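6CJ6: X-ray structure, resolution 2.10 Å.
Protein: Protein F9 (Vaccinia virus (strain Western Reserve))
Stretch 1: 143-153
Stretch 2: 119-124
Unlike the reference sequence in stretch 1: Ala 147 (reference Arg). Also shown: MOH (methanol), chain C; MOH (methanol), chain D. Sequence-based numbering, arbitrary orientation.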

ATOM      1  N   GLY A 143     -10.745  -2.478  -5.179  1.00 39.08           N
ATOM      2  CA  GLY A 143     -12.128  -2.887  -5.048  1.00 37.85           C
ATOM      3  C   GLY A 143     -12.405  -3.872  -3.940  1.00 36.46           C
ATOM      4  O   GLY A 143     -13.434  -4.551  -3.968  1.00 39.90           O
ATOM      5  N   SER A 144     -11.514  -3.973  -2.961  1.00 30.91           N
ATOM      6  CA  SER A 144     -11.722  -4.814  -1.794  1.00 31.24           C
ATOM      7  C   SER A 144     -11.411  -3.997  -0.555  1.00 29.43           C
ATOM      8  O   SER A 144     -10.372  -3.331  -0.493  1.00 30.03           O
ATOM      9  CB  SER A 144     -10.812  -6.040  -1.840  1.00 31.81           C
ATOM     10  OG  SER A 144     -10.661  -6.604  -0.557  1.00 34.84           O
ATOM     11  N   ALA A 145     -12.311  -4.041   0.426  1.00 28.95           N
ATOM     12  CA  ALA A 145     -12.059  -3.339   1.678  1.00 28.84           C
ATOM     13  C   ALA A 145     -10.872  -3.943   2.417  1.00 30.38           C
ATOM     14  O   ALA A 145     -10.079  -3.219   3.030  1.00 28.32           O
ATOM     15  CB  ALA A 145     -13.310  -3.356   2.554  1.00 35.84           C
ATOM     16  N   GLU A 146     -10.726  -5.268   2.367  1.00 23.33           N
ATOM     17  CA  GLU A 146      -9.633  -5.903   3.096  1.00 24.93           C
ATOM     18  C   GLU A 146      -8.291  -5.647   2.421  1.00 20.67           C
ATOM     19  O   GLU A 146      -7.280  -5.431   3.101  1.00 21.31           O
ATOM     20  CB  GLU A 146      -9.898  -7.400   3.306  1.00 32.23           C
ATOM     21  CG  GLU A 146     -10.623  -8.103   2.168  1.00 33.49           C
ATOM     22  CD  GLU A 146     -12.133  -7.897   2.201  1.00 35.94           C
ATOM     23  OE1 GLU A 146     -12.782  -8.346   3.168  1.00 39.43           O
ATOM     24  OE2 GLU A 146     -12.668  -7.275   1.261  1.00 38.37           O
ATOM     25  N   ALA A 147      -8.260  -5.648   1.086  1.00 21.55           N
ATOM     26  CA  ALA A 147      -7.013  -5.346   0.385  1.00 23.62           C
ATOM     27  C   ALA A 147      -6.628  -3.880   0.542  1.00 25.66           C
ATOM     28  O   ALA A 147      -5.448  -3.563   0.726  1.00 26.85           O
ATOM     29  CB  ALA A 147      -7.120  -5.728  -1.091  1.00 24.17           C
ATOM     30  N   ASN A 148      -7.606  -2.972   0.466  1.00 27.60           N
ATOM     31  CA  ASN A 148      -7.319  -1.562   0.723  1.00 28.29           C
ATOM     32  C   ASN A 148      -6.785  -1.362   2.137  1.00 26.64           C
ATOM     33  O   ASN A 148      -5.930  -0.499   2.371  1.00 23.59           O
ATOM     34  CB  ASN A 148      -8.573  -0.715   0.512  1.00 27.16           C
ATOM     35  CG  ASN A 148      -8.944  -0.561  -0.951  1.00 26.66           C
ATOM     36  OD1 ASN A 148      -8.135  -0.814  -1.844  1.00 27.04           O
ATOM     37  ND2 ASN A 148     -10.171  -0.120  -1.201  1.00 27.05           N
ATOM     38  N   CYS A 149      -7.289  -2.144   3.096  1.00 25.40           N
ATOM     39  CA  CYS A 149      -6.739  -2.109   4.447  1.00 28.60           C
ATOM     40  C   CYS A 149      -5.275  -2.522   4.454  1.00 21.94           C
ATOM     41  O   CYS A 149      -4.465  -1.958   5.201  1.00 22.57           O
ATOM     42  CB  CYS A 149      -7.543  -3.031   5.361  1.00 29.85           C
ATOM     43  SG  CYS A 149      -6.683  -3.512   6.878  1.00 38.14           S
ATOM     44  N   GLY A 150      -4.917  -3.512   3.636  1.00 23.01           N
ATOM     45  CA  GLY A 150      -3.529  -3.933   3.573  1.00 27.79           C
ATOM     46  C   GLY A 150      -2.624  -2.852   3.019  1.00 22.62           C
ATOM     47  O   GLY A 150      -1.541  -2.602   3.553  1.00 24.23           O
ATOM     48  N   LEU A 151      -3.058  -2.189   1.947  1.00 24.84           N
ATOM     49  CA  LEU A 151      -2.272  -1.092   1.394  1.00 25.43           C
ATOM     50  C   LEU A 151      -2.132   0.043   2.403  1.00 23.60           C
ATOM     51  O   LEU A 151      -1.059   0.645   2.529  1.00 24.99           O
ATOM     52  CB  LEU A 151      -2.919  -0.599   0.100  1.00 25.55           C
ATOM     53  CG  LEU A 151      -2.118   0.391  -0.743  1.00 28.84           C
ATOM     54  CD1 LEU A 151      -0.781  -0.205  -1.143  1.00 37.07           C
ATOM     55  CD2 LEU A 151      -2.911   0.802  -1.974  1.00 38.76           C
ATOM     56  N   GLN A 152      -3.205   0.338   3.142  1.00 24.16           N
ATOM     57  CA  GLN A 152      -3.160   1.411   4.130  1.00 25.35           C
ATOM     58  C   GLN A 152      -2.111   1.132   5.199  1.00 25.63           C
ATOM     59  O   GLN A 152      -1.282   1.997   5.511  1.00 22.15           O
ATOM     60  CB  GLN A 152      -4.537   1.604   4.768  1.00 24.85           C
ATOM     61  CG  GLN A 152      -4.468   2.260   6.142  1.00 31.18           C
ATOM     62  CD  GLN A 152      -5.818   2.699   6.663  1.00 28.95           C
ATOM     63  OE1 GLN A 152      -6.624   3.272   5.931  1.00 29.94           O
ATOM     64  NE2 GLN A 152      -6.071   2.434   7.936  1.00 28.81           N
ATOM     65  N   THR A 153      -2.137  -0.072   5.776  1.00 23.40           N
ATOM     66  CA  THR A 153      -1.136  -0.440   6.771  1.00 23.07           C
ATOM     67  C   THR A 153       0.273  -0.289   6.211  1.00 21.65           C
ATOM     68  O   THR A 153       1.176   0.200   6.897  1.00 23.55           O
ATOM     69  CB  THR A 153      -1.376  -1.876   7.238  1.00 24.42           C
ATOM     70  OG1 THR A 153      -2.764  -2.055   7.544  1.00 27.58           O
ATOM     71  CG2 THR A 153      -0.547  -2.184   8.484  1.00 17.52           C
TER
HETATM   72  C   MOH C 239      -9.075   3.837   8.173  1.00 40.48           C
HETATM   73  O   MOH C 239      -9.516   3.365   6.916  1.00 42.00           O
HETATM   74  C   MOH D 241      -4.580  -3.173  -2.887  1.00 34.54           C
HETATM   75  O   MOH D 241      -5.363  -2.120  -2.363  1.00 41.92           O
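Stretch 2, residues 119-124: IQKLDI

Residues 119-124 form an extended strand that runs alongside helix 145-153 in nearly the same direction: the two axes differ by 14° and come within 8.3 Å. The register is set near the two ends, with the CA of Gln 120 6.9 Å from the CA of Ala 145 and the CA of Ile 124 6.4 Å from the CA of Gln 152. Between these points the contact is built largely from amide side chains that reach across the gap.

Gln 120 points toward the helix and is extended, chi1 and chi2 both t, which carries its amide to the first turn. There it serves both of its polar atoms: OE1 accepts from Asn 148 ND2 at 2.8 Å, and NE2 donates to Ala 145 O at 3.3 Å with an almost straight N-H...O angle. Ala 145 O also accepts the helical bond from Cys 149 N at 3.0 Å. With its CA-to-CB bond toward the strand, Asn 148 at chi1 m brings ND2 within bonding reach of Gln 120 OE1. The CA of Ala 145 lies 3.2 Å from Gln 120 OE1, so the amide packs directly on the backbone of the first turn.

One helical turn along, the helix side chain does the reaching. Gln 152, t at chi1 and chi2, stretches from the helix to the strand, and its OE1 takes the backbone N of Asp 123 at 2.8 Å, nearly linear. A helix side chain thus accepts from a strand amide, with no backbone hydrogen bond between the two elements. Asp 123, chi1 t, leads its carboxylate away from the helix.

Leu 122 supplies the apolar part of the contact. Its CA-to-CB bond runs sideways, but chi1 at -143° lies between wells and chi2 is p, bringing CD1 to 3.7 Å from Asn 148 O and 3.3 Å from Gln 152 OE1. The CA-to-CB bonds of Lys 121 and Ile 124 point away from the helix, though the end of Lys 121 comes back nearer.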

ATOM      1  N   ILE A 119     -18.264   2.796  -0.160  1.00 44.78           N
ATOM      2  CA  ILE A 119     -17.241   3.835  -0.081  1.00 40.19           C
ATOM      3  C   ILE A 119     -16.316   3.519   1.085  1.00 35.01           C
ATOM      4  O   ILE A 119     -16.779   3.193   2.184  1.00 34.91           O
ATOM      5  CB  ILE A 119     -17.859   5.242   0.035  1.00 43.16           C
ATOM      6  CG1 ILE A 119     -18.011   5.883  -1.348  1.00 50.59           C
ATOM      7  CG2 ILE A 119     -17.006   6.153   0.903  1.00 34.31           C
ATOM      8  CD1 ILE A 119     -18.803   5.063  -2.335  1.00 49.68           C
ATOM      9  N   GLN A 120     -15.010   3.610   0.840  1.00 30.55           N
ATOM     10  CA  GLN A 120     -13.994   3.317   1.841  1.00 36.77           C
ATOM     11  C   GLN A 120     -13.192   4.576   2.138  1.00 31.23           C
ATOM     12  O   GLN A 120     -12.807   5.304   1.218  1.00 30.37           O
ATOM     13  CB  GLN A 120     -13.061   2.200   1.353  1.00 33.71           C
ATOM     14  CG  GLN A 120     -11.872   1.910   2.263  1.00 37.92           C
ATOM     15  CD  GLN A 120     -11.423   0.463   2.188  1.00 34.78           C
ATOM     16  OE1 GLN A 120     -11.592  -0.196   1.163  1.00 31.64           O
ATOM     17  NE2 GLN A 120     -10.861  -0.044   3.283  1.00 31.61           N
ATOM     18  N   LYS A 121     -12.956   4.832   3.423  1.00 28.65           N
ATOM     19  CA  LYS A 121     -12.024   5.863   3.857  1.00 35.09           C
ATOM     20  C   LYS A 121     -10.639   5.242   3.978  1.00 35.65           C
ATOM     21  O   LYS A 121     -10.501   4.086   4.387  1.00 38.16           O
ATOM     22  CB  LYS A 121     -12.457   6.426   5.214  1.00 28.92           C
ATOM     23  CG  LYS A 121     -11.516   7.468   5.805  1.00 43.37           C
ATOM     24  CD  LYS A 121     -10.787   6.945   7.039  1.00 41.43           C
ATOM     25  CE  LYS A 121     -11.753   6.675   8.180  1.00 45.13           C
ATOM     26  NZ  LYS A 121     -11.060   6.182   9.402  1.00 52.34           N
ATOM     27  N   LEU A 122      -9.613   6.006   3.607  1.00 28.69           N
ATOM     28  CA  LEU A 122      -8.238   5.529   3.659  1.00 29.48           C
ATOM     29  C   LEU A 122      -7.370   6.543   4.391  1.00 32.26           C
ATOM     30  O   LEU A 122      -7.376   7.731   4.051  1.00 25.03           O
ATOM     31  CB  LEU A 122      -7.691   5.279   2.250  1.00 28.27           C
ATOM     32  CG  LEU A 122      -6.763   4.065   2.154  1.00 39.50           C
ATOM     33  CD1 LEU A 122      -7.458   2.842   2.727  1.00 35.53           C
ATOM     34  CD2 LEU A 122      -6.344   3.811   0.720  1.00 40.59           C
ATOM     35  N   ASP A 123      -6.623   6.068   5.387  1.00 29.82           N
ATOM     36  CA  ASP A 123      -5.757   6.907   6.212  1.00 30.98           C
ATOM     37  C   ASP A 123      -4.321   6.717   5.733  1.00 28.75           C
ATOM     38  O   ASP A 123      -3.771   5.616   5.826  1.00 35.48           O
ATOM     39  CB  ASP A 123      -5.903   6.509   7.680  1.00 30.32           C
ATOM     40  CG  ASP A 123      -5.097   7.389   8.622  1.00 32.12           C
ATOM     41  OD1 ASP A 123      -4.406   8.317   8.153  1.00 31.35           O
ATOM     42  OD2 ASP A 123      -5.157   7.149   9.847  1.00 36.03           O
ATOM     43  N   ILE A 124      -3.713   7.789   5.224  1.00 28.92           N
ATOM     44  CA  ILE A 124      -2.362   7.703   4.685  1.00 27.94           C
ATOM     45  C   ILE A 124      -1.343   8.137   5.730  1.00 25.88           C
ATOM     46  O   ILE A 124      -0.146   8.228   5.439  1.00 25.86           O
ATOM     47  CB  ILE A 124      -2.202   8.505   3.381  1.00 30.75           C
ATOM     48  CG1 ILE A 124      -2.368  10.003   3.646  1.00 27.82           C
ATOM     49  CG2 ILE A 124      -3.189   8.026   2.319  1.00 35.50           C
ATOM     50  CD1 ILE A 124      -2.018  10.849   2.457  1.00 32.73           C
TER